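Local coordinates for protein guanylate kinase (Coxiella burnetii, PDB 3TR0) that catalyses transfer of a phosphate from ATP to GMP, giving ADP and GDP, and probably serves the recycling of GMP, at residues 20-24 and 100-104; 8-14 and 118-124; 69-73 and 84-90; 30-34 and 184-188. One frame throughout, in Å; residues are numbered along the deposited sequence. Where two conformers were deposited one is given.

How the contacts relate
Contacts 1 and 2 share the parallel sheet at the heart of the chain, their centres about 9 Å apart: strands 99-103 and 9-13 are neighbours in it, and Ser-13 OG probably bonds to Ile-104 O. Contact 1 touches both the sulfate, through Lys-20 and Thr-21, and GMP. Contact 3, its centre about 17 Å from those of contacts 1 and 2, belongs to the smaller mixed sheet and reaches the same GMP from the base side through Gly-84 and Thr-85. Contact 4 closes the far flank, where Ile-34 packs on Leu-101 of contact 1 and Glu-187 probably bonds Asn-8 of contact 2. Contacts 3 and 4 do not touch, their nearest atoms being about 7 Å apart.

Contact 1. Residues 20-24 and 100-104; sequences KTSLV and VLLEI. With 5GP (guanosine-5'-monophosphate), chain D; SO4 (sulfate ion), chain B.
The end of the P-loop (Walker A) and the first turn of the helix it leads into run antiparallel to strand 99-103 here, and the carboxylate of Glu-103 is what bridges them. Its atom OE2 arrives against Val-24, 3.2 Å from CB, with the two side chains coming from opposite directions. Val-24 CG1 also packs on Leu-101 CD1 at 4.1 Å. No direct hydrogen bond links the segments; instead a water donates to Thr-21 O and, at 2.9 Å, to Glu-103 OE2. Lys-20 carries its CG anti to the backbone N (chi1 172°) and then bends at chi3, which takes its ammonium past Glu-103 toward the nucleotide. There NZ gives a weak bond to O3' of GMP and a 2.7 Å bond to a second water, which in turn donates weakly to Ile-104 O. At the start of the helix the backbone amides of Lys-20 and Thr-21 bond a sulfate, Thr-21 N reaching O1 at 3.1 Å; Gly-17, Gly-19 and Arg-139 bond it too. The sulfate, probably from the crystallisation liquor, sits where such loops hold a nucleotide phosphate. Lys-20 thus has its amide on the sulfate and its ammonium near the GMP ribose, consistent with a P-loop lysine lying between two nucleotide sites.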
loop_
_atom_site.group_PDB
_atom_site.type_symbol
_atom_site.label_atom_id
_atom_site.label_comp_id
_atom_site.label_asym_id
_atom_site.label_seq_id
_atom_site.Cartn_x
_atom_site.Cartn_y
_atom_site.Cartn_z
ATOM N N LYS A 20 3.066 -19.274 6.934
ATOM C CA LYS A 20 3.434 -17.912 7.292
ATOM C C LYS A 20 4.918 -17.764 7.625
ATOM O O LYS A 20 5.579 -16.859 7.131
ATOM C CB LYS A 20 2.589 -17.439 8.471
ATOM C CG LYS A 20 3.017 -16.104 9.039
ATOM C CD LYS A 20 2.603 -16.007 10.489
ATOM C CE LYS A 20 3.252 -17.118 11.295
ATOM N NZ LYS A 20 2.660 -17.247 12.652
ATOM N N THR A 21 5.449 -18.651 8.461
ATOM C CA THR A 21 6.852 -18.529 8.849
ATOM C C THR A 21 7.781 -18.503 7.638
ATOM O O THR A 21 8.695 -17.682 7.566
ATOM C CB THR A 21 7.281 -19.639 9.822
ATOM O OG1 THR A 21 6.556 -19.489 11.049
ATOM C CG2 THR A 21 8.768 -19.542 10.112
ATOM N N SER A 22 7.535 -19.387 6.677
ATOM C CA SER A 22 8.365 -19.445 5.475
ATOM C C SER A 22 8.249 -18.179 4.628
ATOM O O SER A 22 9.244 -17.690 4.096
ATOM C CB SER A 22 8.018 -20.677 4.640
ATOM O OG SER A 22 8.364 -21.862 5.340
ATOM N N LEU A 23 7.032 -17.660 4.496
ATOM C CA LEU A 23 6.806 -16.427 3.742
ATOM C C LEU A 23 7.586 -15.269 4.347
ATOM O O LEU A 23 8.262 -14.522 3.638
ATOM C CB LEU A 23 5.322 -16.065 3.720
ATOM C CG LEU A 23 4.380 -16.908 2.860
ATOM C CD1 LEU A 23 2.945 -16.461 3.085
ATOM C CD2 LEU A 23 4.759 -16.792 1.398
ATOM N N VAL A 24 7.467 -15.117 5.660
ATOM C CA VAL A 24 8.121 -14.025 6.367
ATOM C C VAL A 24 9.642 -14.098 6.241
ATOM O O VAL A 24 10.308 -13.074 6.098
ATOM C CB VAL A 24 7.706 -13.990 7.851
ATOM C CG1 VAL A 24 8.526 -12.966 8.606
ATOM C CG2 VAL A 24 6.223 -13.666 7.972
ATOM N N VAL A 100 9.817 -3.471 11.577
ATOM C CA VAL A 100 9.830 -4.722 12.319
ATOM C C VAL A 100 8.639 -5.572 11.932
ATOM O O VAL A 100 7.512 -5.087 11.878
ATOM C CB VAL A 100 9.793 -4.487 13.831
ATOM C CG1 VAL A 100 9.623 -5.818 14.570
ATOM C CG2 VAL A 100 11.069 -3.776 14.290
ATOM N N LEU A 101 8.905 -6.843 11.661
ATOM C CA LEU A 101 7.851 -7.805 11.378
ATOM C C LEU A 101 7.473 -8.540 12.649
ATOM O O LEU A 101 8.339 -9.067 13.349
ATOM C CB LEU A 101 8.321 -8.801 10.324
ATOM C CG LEU A 101 8.387 -8.227 8.912
ATOM C CD1 LEU A 101 9.360 -9.005 8.054
ATOM C CD2 LEU A 101 7.000 -8.228 8.299
ATOM N N LEU A 102 6.181 -8.563 12.953
ATOM C CA LEU A 102 5.689 -9.287 14.119
ATOM C C LEU A 102 4.809 -10.448 13.673
ATOM O O LEU A 102 3.703 -10.244 13.169
ATOM C CB LEU A 102 4.902 -8.353 15.042
ATOM C CG LEU A 102 5.642 -7.125 15.594
ATOM C CD1 LEU A 102 4.682 -6.201 16.333
ATOM C CD2 LEU A 102 6.771 -7.556 16.498
ATOM N N GLU A 103 5.309 -11.667 13.843
ATOM C CA GLU A 103 4.520 -12.851 13.534
ATOM C C GLU A 103 3.772 -13.236 14.793
ATOM O O GLU A 103 4.286 -13.994 15.614
ATOM C CB GLU A 103 5.424 -14.004 13.112
ATOM C CG GLU A 103 6.252 -13.744 11.876
ATOM C CD GLU A 103 7.173 -14.907 11.554
ATOM O OE1 GLU A 103 8.111 -15.159 12.341
ATOM O OE2 GLU A 103 6.952 -15.576 10.524
ATOM N N ILE A 104 2.574 -12.689 14.958
ATOM C CA ILE A 104 1.817 -12.863 16.190
ATOM C C ILE A 104 0.365 -13.194 15.881
ATOM O O ILE A 104 -0.087 -12.997 14.757
ATOM C CB ILE A 104 1.886 -11.604 17.071
ATOM C CG1 ILE A 104 1.358 -10.387 16.311
ATOM C CG2 ILE A 104 3.322 -11.348 17.529
ATOM C CD1 ILE A 104 1.410 -9.095 17.107
HETATM P P 5GP D . 3.895 -22.161 17.084
HETATM O O1P 5GP D . 5.314 -21.913 16.634
HETATM O O2P 5GP D . 3.676 -22.771 18.444
HETATM O O3P 5GP D . 3.194 -22.981 16.026
HETATM O "O5'" 5GP D . 3.064 -20.810 16.967
HETATM C "C5'" 5GP D . 1.780 -20.689 17.554
HETATM C "C4'" 5GP D . 1.143 -19.371 17.205
HETATM O "O4'" 5GP D . 1.418 -18.412 18.246
HETATM C "C3'" 5GP D . 1.673 -18.697 15.950
HETATM O "O3'" 5GP D . 1.105 -19.219 14.761
HETATM C "C2'" 5GP D . 1.348 -17.226 16.182
HETATM O "O2'" 5GP D . 0.017 -16.943 15.778
HETATM C "C1'" 5GP D . 1.417 -17.113 17.709
HETATM N N9 5GP D . 2.626 -16.410 18.171
HETATM C C8 5GP D . 3.916 -16.727 17.997
HETATM N N7 5GP D . 4.677 -15.794 18.623
HETATM C C5 5GP D . 3.838 -14.893 19.187
HETATM C C6 5GP D . 4.003 -13.735 19.941
HETATM O O6 5GP D . 5.148 -13.312 20.234
HETATM N N1 5GP D . 2.919 -13.068 20.355
HETATM C C2 5GP D . 1.681 -13.487 20.058
HETATM N N2 5GP D . 0.593 -12.802 20.482
HETATM N N3 5GP D . 1.490 -14.601 19.328
HETATM C C4 5GP D . 2.556 -15.307 18.898
HETATM S S SO4 B . 2.746 -21.636 9.553
HETATM O O1 SO4 B . 3.988 -20.940 9.869
HETATM O O2 SO4 B . 2.329 -22.441 10.692
HETATM O O3 SO4 B . 1.691 -20.665 9.240
HETATM O O4 SO4 B . 2.962 -22.524 8.417
HETATM O O HOH W 1 1.566 -14.893 13.217
HETATM O O HOH W 2 9.584 -16.396 9.733
#

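Contact 2. Residues 8-14 and 118-124; sequences NLFIISA and PALSIFI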
loop_
_atom_site.group_PDB
_atom_site.type_symbol
_atom_site.label_atom_id
_atom_site.label_comp_id
_atom_site.label_asym_id
_atom_site.label_seq_id
_atom_site.Cartn_x
_atom_site.Cartn_y
_atom_site.Cartn_z
ATOM N N ASN A 8 8.015 1.324 10.933
ATOM C CA ASN A 8 6.680 0.907 11.321
ATOM C C ASN A 8 6.699 -0.550 11.757
ATOM O O ASN A 8 7.681 -1.263 11.533
ATOM C CB ASN A 8 5.719 1.096 10.141
ATOM C CG ASN A 8 4.268 1.228 10.574
ATOM O OD1 ASN A 8 3.929 1.023 11.735
ATOM N ND2 ASN A 8 3.404 1.576 9.630
ATOM N N LEU A 9 5.617 -0.980 12.392
ATOM C CA LEU A 9 5.423 -2.384 12.718
ATOM C C LEU A 9 4.505 -3.026 11.683
ATOM O O LEU A 9 3.484 -2.459 11.315
ATOM C CB LEU A 9 4.801 -2.524 14.106
ATOM C CG LEU A 9 5.562 -1.867 15.262
ATOM C CD1 LEU A 9 4.805 -2.072 16.565
ATOM C CD2 LEU A 9 6.969 -2.433 15.362
ATOM N N PHE A 10 4.878 -4.212 11.220
ATOM C CA PHE A 10 4.065 -4.949 10.271
ATOM C C PHE A 10 3.662 -6.269 10.889
ATOM O O PHE A 10 4.492 -7.161 11.053
ATOM C CB PHE A 10 4.832 -5.174 8.968
ATOM C CG PHE A 10 5.089 -3.910 8.199
ATOM C CD1 PHE A 10 4.163 -3.442 7.285
ATOM C CD2 PHE A 10 6.245 -3.175 8.411
ATOM C CE1 PHE A 10 4.394 -2.276 6.581
ATOM C CE2 PHE A 10 6.478 -2.012 7.710
ATOM C CZ PHE A 10 5.548 -1.557 6.797
ATOM N N ILE A 11 2.386 -6.375 11.249
ATOM C CA ILE A 11 1.864 -7.558 11.922
ATOM C C ILE A 11 1.473 -8.584 10.875
ATOM O O ILE A 11 0.752 -8.266 9.935
ATOM C CB ILE A 11 0.623 -7.208 12.767
ATOM C CG1 ILE A 11 0.969 -6.144 13.813
ATOM C CG2 ILE A 11 0.059 -8.452 13.442
ATOM C CD1 ILE A 11 -0.237 -5.405 14.353
ATOM N N ILE A 12 1.958 -9.812 11.035
ATOM C CA ILE A 12 1.591 -10.900 10.141
ATOM C C ILE A 12 0.902 -11.991 10.945
ATOM O O ILE A 12 1.504 -12.564 11.856
ATOM C CB ILE A 12 2.822 -11.527 9.483
ATOM C CG1 ILE A 12 3.784 -10.447 8.990
ATOM C CG2 ILE A 12 2.400 -12.434 8.343
ATOM C CD1 ILE A 12 3.233 -9.629 7.851
ATOM N N SER A 13 -0.354 -12.280 10.616
ATOM C CA SER A 13 -1.101 -13.323 11.323
ATOM C C SER A 13 -1.669 -14.343 10.350
ATOM O O SER A 13 -1.958 -14.021 9.199
ATOM C CB SER A 13 -2.228 -12.719 12.164
ATOM O OG SER A 13 -1.734 -11.743 13.068
ATOM N N ALA A 14 -1.822 -15.579 10.820
ATOM C CA ALA A 14 -2.347 -16.651 9.989
ATOM C C ALA A 14 -2.622 -17.884 10.839
ATOM O O ALA A 14 -2.022 -18.058 11.899
ATOM C CB ALA A 14 -1.367 -16.988 8.874
ATOM N N PRO A 118 0.114 3.442 13.924
ATOM C CA PRO A 118 0.492 3.374 12.505
ATOM C C PRO A 118 0.675 1.945 12.001
ATOM O O PRO A 118 0.768 1.745 10.791
ATOM C CB PRO A 118 1.839 4.108 12.467
ATOM C CG PRO A 118 1.855 4.951 13.693
ATOM C CD PRO A 118 1.131 4.145 14.722
ATOM N N ALA A 119 0.738 0.974 12.912
ATOM C CA ALA A 119 0.973 -0.419 12.531
ATOM C C ALA A 119 0.019 -0.937 11.446
ATOM O O ALA A 119 -1.189 -0.680 11.477
ATOM C CB ALA A 119 0.912 -1.318 13.758
ATOM N N LEU A 120 0.575 -1.673 10.489
ATOM C CA LEU A 120 -0.224 -2.310 9.448
ATOM C C LEU A 120 -0.289 -3.803 9.726
ATOM O O LEU A 120 0.690 -4.400 10.171
ATOM C CB LEU A 120 0.381 -2.061 8.063
ATOM C CG LEU A 120 0.325 -0.630 7.516
ATOM C CD1 LEU A 120 0.816 -0.600 6.076
ATOM C CD2 LEU A 120 -1.084 -0.070 7.611
ATOM N N SER A 121 -1.444 -4.410 9.477
ATOM C CA SER A 121 -1.600 -5.833 9.737
ATOM C C SER A 121 -2.015 -6.587 8.472
ATOM O O SER A 121 -2.828 -6.099 7.682
ATOM C CB SER A 121 -2.579 -6.075 10.895
ATOM O OG SER A 121 -3.862 -5.549 10.611
ATOM N N ILE A 122 -1.424 -7.765 8.286
ATOM C CA ILE A 122 -1.655 -8.595 7.109
ATOM C C ILE A 122 -2.065 -9.993 7.559
ATOM O O ILE A 122 -1.387 -10.603 8.389
ATOM C CB ILE A 122 -0.363 -8.743 6.279
ATOM C CG1 ILE A 122 0.216 -7.370 5.933
ATOM C CG2 ILE A 122 -0.614 -9.590 5.034
ATOM C CD1 ILE A 122 1.637 -7.421 5.393
ATOM N N PHE A 123 -3.167 -10.500 7.018
ATOM C CA PHE A 123 -3.610 -11.851 7.340
ATOM C C PHE A 123 -3.337 -12.788 6.171
ATOM O O PHE A 123 -3.753 -12.525 5.045
ATOM C CB PHE A 123 -5.099 -11.871 7.704
ATOM C CG PHE A 123 -5.505 -13.079 8.507
ATOM C CD1 PHE A 123 -5.592 -13.008 9.889
ATOM C CD2 PHE A 123 -5.776 -14.283 7.885
ATOM C CE1 PHE A 123 -5.961 -14.114 10.637
ATOM C CE2 PHE A 123 -6.140 -15.395 8.626
ATOM C CZ PHE A 123 -6.226 -15.308 10.003
ATOM N N ILE A 124 -2.631 -13.883 6.436
ATOM C CA ILE A 124 -2.332 -14.853 5.398
ATOM C C ILE A 124 -3.380 -15.960 5.393
ATOM O O ILE A 124 -3.582 -16.637 6.402
ATOM C CB ILE A 124 -0.942 -15.492 5.599
ATOM C CG1 ILE A 124 0.131 -14.418 5.780
ATOM C CG2 ILE A 124 -0.605 -16.405 4.432
ATOM C CD1 ILE A 124 0.283 -13.501 4.600
#
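The ring of Phe-123 turns one face to the opposite strand: Ser-13 O lies 3.7 Å above its plane and Ala-14 CA also sits over that face, both offset toward the rim, while Phe-164 meets the ring edge-to-face. Phe-10 and Leu-120 lie side by side, pointing the same way, Phe-10 CE1 4.0 Å from Leu-120 CD1. These residues belong to strands 9-13 and 120-125, parallel neighbours in the five-stranded sheet of the P-loop kinase fold. Five backbone bonds zip the pair together, alternating from strand to strand, from Leu-120 N to Leu-9 O up to Ile-124 N to Ser-13 O at 2.8 Å. Phe-10, Ile-12, Leu-120 and Ile-122 share the face covered by helix 173-187. Ile-12, folded at chi2 (-67°), brings CD1 to within 3.7 Å of Ile-122 CD1. On the other face, on the side of helix 106-115, Ile-11 CB meets Ser-121 CB, and the hydroxyls of Ser-13 and Ser-121 find Ile-104 O and Arg-113. Ala-14, where the P-loop begins, rests CB on Ile-124 CB at 3.6 Å. At the other end Asn-8 ND2, also bonded to Glu-187, donates to Pro-118 O at 2.9 Å, standing 61° out of the carbonyl plane of Pro-118.

Contact 3. Residues 69-73 and 84-90; sequences EGAFL and GTEKDWV. With 5GP (guanosine-5'-monophosphate), chain D.
Phe-72 and Glu-86 form an antiparallel, non-hydrogen-bonded pair, flanked by Leu-73 N to Thr-85 O at 2.7 Å and by Lys-87 N to Ala-71 O at 3.0 Å. Gly-84 CA sits over one face of the Phe-72 ring, a CH-pi contact 4.2 Å from the centroid, while the peptide atoms Thr-85 C and Glu-86 N come in at its edge. With CG anti to its N (chi1 -167°), Leu-73 extends toward the start of the helix, where CD1 meets Lys-87 CG at 3.5 Å and CD2 meets Val-90 CG1 at 4.0 Å, each side chain crossed at about a right angle. Glu-86 is the N-cap of helix 87-95. Bent at chi2 (-86°), its carboxylate curls back over the first turn, OE1 taking Trp-89 N at 2.9 Å and OE2 taking Asp-88 N. A water joins that same OE2 to Ala-71 O. Thr-85 OG1 bonds Glu-74 and stands 3.6 Å from O6 of GMP, in the pocket for the base. The contact closes the open end of the hairpin 72-78/81-86, with a Schellman motif at Gly-70 ending helix 60-69, whose Phe-63 stacks on Phe-72, and with helix 106-115 packing on Leu-73.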
loop_
_atom_site.group_PDB
_atom_site.type_symbol
_atom_site.label_atom_id
_atom_site.label_comp_id
_atom_site.label_asym_id
_atom_site.label_seq_id
_atom_site.Cartn_x
_atom_site.Cartn_y
_atom_site.Cartn_z
ATOM N N GLU A 69 6.848 -8.013 34.955
ATOM C CA GLU A 69 7.856 -6.966 34.837
ATOM C C GLU A 69 7.504 -5.968 33.734
ATOM O O GLU A 69 8.018 -4.849 33.711
ATOM C CB GLU A 69 9.233 -7.574 34.556
ATOM C CG GLU A 69 9.751 -8.500 35.646
ATOM C CD GLU A 69 11.107 -9.098 35.314
ATOM O OE1 GLU A 69 11.947 -8.389 34.721
ATOM O OE2 GLU A 69 11.336 -10.281 35.642
ATOM N N GLY A 70 6.632 -6.382 32.820
ATOM C CA GLY A 70 6.237 -5.539 31.704
ATOM C C GLY A 70 7.229 -5.591 30.558
ATOM O O GLY A 70 7.295 -4.674 29.739
ATOM N N ALA A 71 7.997 -6.675 30.494
ATOM C CA ALA A 71 9.035 -6.835 29.480
ATOM C C ALA A 71 8.469 -7.064 28.084
ATOM O O ALA A 71 9.194 -6.984 27.094
ATOM C CB ALA A 71 9.974 -7.976 29.861
ATOM N N PHE A 72 7.178 -7.362 28.002
ATOM C CA PHE A 72 6.562 -7.637 26.710
ATOM C C PHE A 72 5.793 -6.445 26.152
ATOM O O PHE A 72 5.060 -5.769 26.869
ATOM C CB PHE A 72 5.642 -8.857 26.794
ATOM C CG PHE A 72 6.370 -10.152 27.007
ATOM C CD1 PHE A 72 7.292 -10.602 26.079
ATOM C CD2 PHE A 72 6.121 -10.925 28.129
ATOM C CE1 PHE A 72 7.958 -11.794 26.270
ATOM C CE2 PHE A 72 6.777 -12.119 28.318
ATOM C CZ PHE A 72 7.701 -12.552 27.390
ATOM N N LEU A 73 5.972 -6.202 24.859
ATOM C CA LEU A 73 5.207 -5.193 24.142
ATOM C C LEU A 73 3.804 -5.735 23.962
ATOM O O LEU A 73 2.826 -4.988 23.865
ATOM C CB LEU A 73 5.842 -4.967 22.772
ATOM C CG LEU A 73 5.409 -3.758 21.950
ATOM C CD1 LEU A 73 5.660 -2.485 22.732
ATOM C CD2 LEU A 73 6.159 -3.737 20.630
ATOM N N GLY A 84 5.179 -14.080 23.528
ATOM C CA GLY A 84 5.241 -12.640 23.677
ATOM C C GLY A 84 6.334 -11.973 22.870
ATOM O O GLY A 84 7.319 -12.608 22.493
ATOM N N THR A 85 6.150 -10.683 22.609
ATOM C CA THR A 85 7.129 -9.882 21.890
ATOM C C THR A 85 7.905 -9.015 22.871
ATOM O O THR A 85 7.343 -8.109 23.484
ATOM C CB THR A 85 6.449 -8.957 20.856
ATOM O OG1 THR A 85 5.773 -9.750 19.874
ATOM C CG2 THR A 85 7.477 -8.079 20.163
ATOM N N GLU A 86 9.194 -9.295 23.020
ATOM C CA GLU A 86 10.038 -8.505 23.910
ATOM C C GLU A 86 10.073 -7.062 23.407
ATOM O O GLU A 86 10.375 -6.799 22.238
ATOM C CB GLU A 86 11.439 -9.111 24.003
ATOM C CG GLU A 86 12.268 -8.622 25.190
ATOM C CD GLU A 86 13.015 -7.346 24.884
ATOM O OE1 GLU A 86 13.574 -7.243 23.772
ATOM O OE2 GLU A 86 13.043 -6.444 25.746
ATOM N N LYS A 87 9.742 -6.131 24.295
ATOM C CA LYS A 87 9.514 -4.742 23.909
ATOM C C LYS A 87 10.775 -3.992 23.483
ATOM O O LYS A 87 10.766 -3.256 22.497
ATOM C CB LYS A 87 8.842 -3.979 25.052
ATOM C CG LYS A 87 8.546 -2.526 24.718
ATOM C CD LYS A 87 8.212 -1.726 25.961
ATOM C CE LYS A 87 9.380 -1.715 26.932
ATOM N NZ LYS A 87 9.084 -0.918 28.156
ATOM N N ASP A 88 11.856 -4.162 24.235
ATOM C CA ASP A 88 13.036 -3.336 24.019
ATOM C C ASP A 88 13.694 -3.577 22.665
ATOM O O ASP A 88 14.137 -2.634 22.004
ATOM C CB ASP A 88 14.048 -3.514 25.152
ATOM C CG ASP A 88 15.018 -2.360 25.242
ATOM O OD1 ASP A 88 14.568 -1.230 25.528
ATOM O OD2 ASP A 88 16.224 -2.574 25.017
ATOM N N TRP A 89 13.762 -4.834 22.243
ATOM C CA TRP A 89 14.391 -5.139 20.965
ATOM C C TRP A 89 13.665 -4.436 19.823
ATOM O O TRP A 89 14.292 -3.886 18.924
ATOM C CB TRP A 89 14.423 -6.643 20.713
ATOM C CG TRP A 89 15.046 -6.994 19.401
ATOM C CD1 TRP A 89 16.360 -7.278 19.168
ATOM C CD2 TRP A 89 14.386 -7.079 18.133
ATOM N NE1 TRP A 89 16.558 -7.544 17.835
ATOM C CE2 TRP A 89 15.360 -7.431 17.178
ATOM C CE3 TRP A 89 13.064 -6.901 17.714
ATOM C CZ2 TRP A 89 15.055 -7.614 15.831
ATOM C CZ3 TRP A 89 12.763 -7.078 16.372
ATOM C CH2 TRP A 89 13.754 -7.430 15.448
ATOM N N VAL A 90 12.340 -4.454 19.871
ATOM C CA VAL A 90 11.530 -3.829 18.831
ATOM C C VAL A 90 11.795 -2.323 18.766
ATOM O O VAL A 90 12.031 -1.767 17.694
ATOM C CB VAL A 90 10.031 -4.081 19.066
ATOM C CG1 VAL A 90 9.194 -3.235 18.122
ATOM C CG2 VAL A 90 9.704 -5.560 18.887
HETATM P P 5GP D . 3.895 -22.161 17.084
HETATM O O1P 5GP D . 5.314 -21.913 16.634
HETATM O O2P 5GP D . 3.676 -22.771 18.444
HETATM O O3P 5GP D . 3.194 -22.981 16.026
HETATM O "O5'" 5GP D . 3.064 -20.810 16.967
HETATM C "C5'" 5GP D . 1.780 -20.689 17.554
HETATM C "C4'" 5GP D . 1.143 -19.371 17.205
HETATM O "O4'" 5GP D . 1.418 -18.412 18.246
HETATM C "C3'" 5GP D . 1.673 -18.697 15.950
HETATM O "O3'" 5GP D . 1.105 -19.219 14.761
HETATM C "C2'" 5GP D . 1.348 -17.226 16.182
HETATM O "O2'" 5GP D . 0.017 -16.943 15.778
HETATM C "C1'" 5GP D . 1.417 -17.113 17.709
HETATM N N9 5GP D . 2.626 -16.410 18.171
HETATM C C8 5GP D . 3.916 -16.727 17.997
HETATM N N7 5GP D . 4.677 -15.794 18.623
HETATM C C5 5GP D . 3.838 -14.893 19.187
HETATM C C6 5GP D . 4.003 -13.735 19.941
HETATM O O6 5GP D . 5.148 -13.312 20.234
HETATM N N1 5GP D . 2.919 -13.068 20.355
HETATM C C2 5GP D . 1.681 -13.487 20.058
HETATM N N2 5GP D . 0.593 -12.802 20.482
HETATM N N3 5GP D . 1.490 -14.601 19.328
HETATM C C4 5GP D . 2.556 -15.307 18.898
HETATM O O HOH W 3 11.259 -5.124 27.214
#

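Contact 4. Residues 30-34 and 184-188; sequences ALAEI and ISAER
Leu-31 lays CD1 over the side of Ile-184, 3.7 Å from its CG2, while its other methyl, CD2, comes 4.1 Å from Arg-188 NH1 as the two chains slide past each other in opposite directions. Beside it Ile-34 and Ile-184 meet tip to tip through their CD1 methyls; Ile-184 was modelled in two conformers, and its contacts are those of the one given. Together they tie the loop between helix 20-30 and strand 34-36 to the end of helix 173-187, on a flank of the parallel sheet of this guanylate kinase, where Phe-10 backs Ile-184. Arg-188 supplies the polar half. Extended from CG to NE (chi2 169°, chi3 163°), it reaches across so that NH2 donates to Ala-32 O at 2.8 Å, in the carbonyl plane, and NH1 adds a weak, longer bond to the same oxygen. Glu-33 O also lies near the guanidinium edge, 3.1 Å from NH2. A water bridges Ala-32 N, at 2.8 Å, to NH1, weakly on the arginine side. NE also makes a salt bridge with Asp-99, which helps hold the group's orientation, and Ile-184 CG2 lies 3.8 Å above the guanidinium plane, offset toward the rim. Next in the chain, Ser-185 packs on His-182 of the second subunit.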
loop_
_atom_site.group_PDB
_atom_site.type_symbol
_atom_site.label_atom_id
_atom_site.label_comp_id
_atom_site.label_asym_id
_atom_site.label_seq_id
_atom_site.Cartn_x
_atom_site.Cartn_y
_atom_site.Cartn_z
ATOM N N ALA A 30 14.290 -10.528 0.769
ATOM C CA ALA A 30 14.028 -9.734 -0.427
ATOM C C ALA A 30 14.083 -8.230 -0.169
ATOM O O ALA A 30 14.341 -7.446 -1.084
ATOM C CB ALA A 30 12.685 -10.118 -1.020
ATOM N N LEU A 31 13.836 -7.829 1.075
ATOM C CA LEU A 31 13.791 -6.415 1.432
ATOM C C LEU A 31 14.915 -6.017 2.372
ATOM O O LEU A 31 15.395 -6.826 3.164
ATOM C CB LEU A 31 12.455 -6.072 2.095
ATOM C CG LEU A 31 11.217 -5.929 1.212
ATOM C CD1 LEU A 31 9.992 -5.691 2.081
ATOM C CD2 LEU A 31 11.404 -4.798 0.216
ATOM N N ALA A 32 15.319 -4.755 2.290
ATOM C CA ALA A 32 16.302 -4.212 3.215
ATOM C C ALA A 32 15.600 -3.456 4.339
ATOM O O ALA A 32 14.429 -3.093 4.216
ATOM C CB ALA A 32 17.267 -3.292 2.478
ATOM N N GLU A 33 16.323 -3.235 5.431
ATOM C CA GLU A 33 15.860 -2.391 6.530
ATOM C C GLU A 33 14.573 -2.893 7.180
ATOM O O GLU A 33 13.711 -2.106 7.571
ATOM C CB GLU A 33 15.702 -0.942 6.062
ATOM C CG GLU A 33 16.993 -0.332 5.535
ATOM C CD GLU A 33 16.819 1.103 5.074
ATOM O OE1 GLU A 33 17.243 2.018 5.812
ATOM O OE2 GLU A 33 16.264 1.316 3.975
ATOM N N ILE A 34 14.453 -4.210 7.296
ATOM C CA ILE A 34 13.318 -4.813 7.977
ATOM C C ILE A 34 13.774 -6.099 8.655
ATOM O O ILE A 34 14.484 -6.908 8.060
ATOM C CB ILE A 34 12.134 -5.061 7.002
ATOM C CG1 ILE A 34 10.891 -5.542 7.757
ATOM C CG2 ILE A 34 12.525 -6.039 5.910
ATOM C CD1 ILE A 34 9.617 -5.503 6.919
ATOM N N ILE A 184 4.554 -3.702 2.063
ATOM C CA ILE A 184 5.581 -2.987 2.812
ATOM C C ILE A 184 6.159 -1.839 1.991
ATOM O O ILE A 184 6.395 -0.749 2.511
ATOM C CB ILE A 184 6.702 -3.931 3.278
ATOM C CG1 ILE A 184 6.166 -4.860 4.366
ATOM C CG2 ILE A 184 7.898 -3.130 3.795
ATOM C CD1 ILE A 184 7.039 -6.058 4.649
ATOM N N SER A 185 6.370 -2.084 0.703
ATOM C CA SER A 185 6.928 -1.066 -0.185
ATOM C C SER A 185 6.013 0.155 -0.291
ATOM O O SER A 185 6.485 1.294 -0.315
ATOM C CB SER A 185 7.196 -1.657 -1.573
ATOM O OG SER A 185 8.216 -2.645 -1.520
ATOM N N ALA A 186 4.707 -0.085 -0.361
ATOM C CA ALA A 186 3.730 1.001 -0.432
ATOM C C ALA A 186 3.702 1.809 0.862
ATOM O O ALA A 186 3.583 3.030 0.830
ATOM C CB ALA A 186 2.335 0.456 -0.750
ATOM N N GLU A 187 3.794 1.126 2.000
ATOM C CA GLU A 187 3.814 1.818 3.288
ATOM C C GLU A 187 4.967 2.810 3.325
ATOM O O GLU A 187 4.836 3.918 3.848
ATOM C CB GLU A 187 3.956 0.818 4.440
ATOM C CG GLU A 187 3.767 1.428 5.829
ATOM C CD GLU A 187 5.020 2.082 6.391
ATOM O OE1 GLU A 187 6.115 1.930 5.807
ATOM O OE2 GLU A 187 4.901 2.762 7.430
ATOM N N ARG A 188 6.095 2.408 2.756
ATOM C CA ARG A 188 7.307 3.219 2.800
ATOM C C ARG A 188 7.237 4.411 1.859
ATOM O O ARG A 188 8.139 5.247 1.842
ATOM C CB ARG A 188 8.525 2.365 2.465
ATOM C CG ARG A 188 8.858 1.318 3.529
ATOM C CD ARG A 188 9.889 0.330 3.013
ATOM N NE ARG A 188 10.510 -0.430 4.096
ATOM C CZ ARG A 188 11.467 -1.334 3.917
ATOM N NH1 ARG A 188 11.910 -1.603 2.696
ATOM N NH2 ARG A 188 11.980 -1.975 4.959
HETATM O O HOH W 4 14.220 -2.535 0.974
#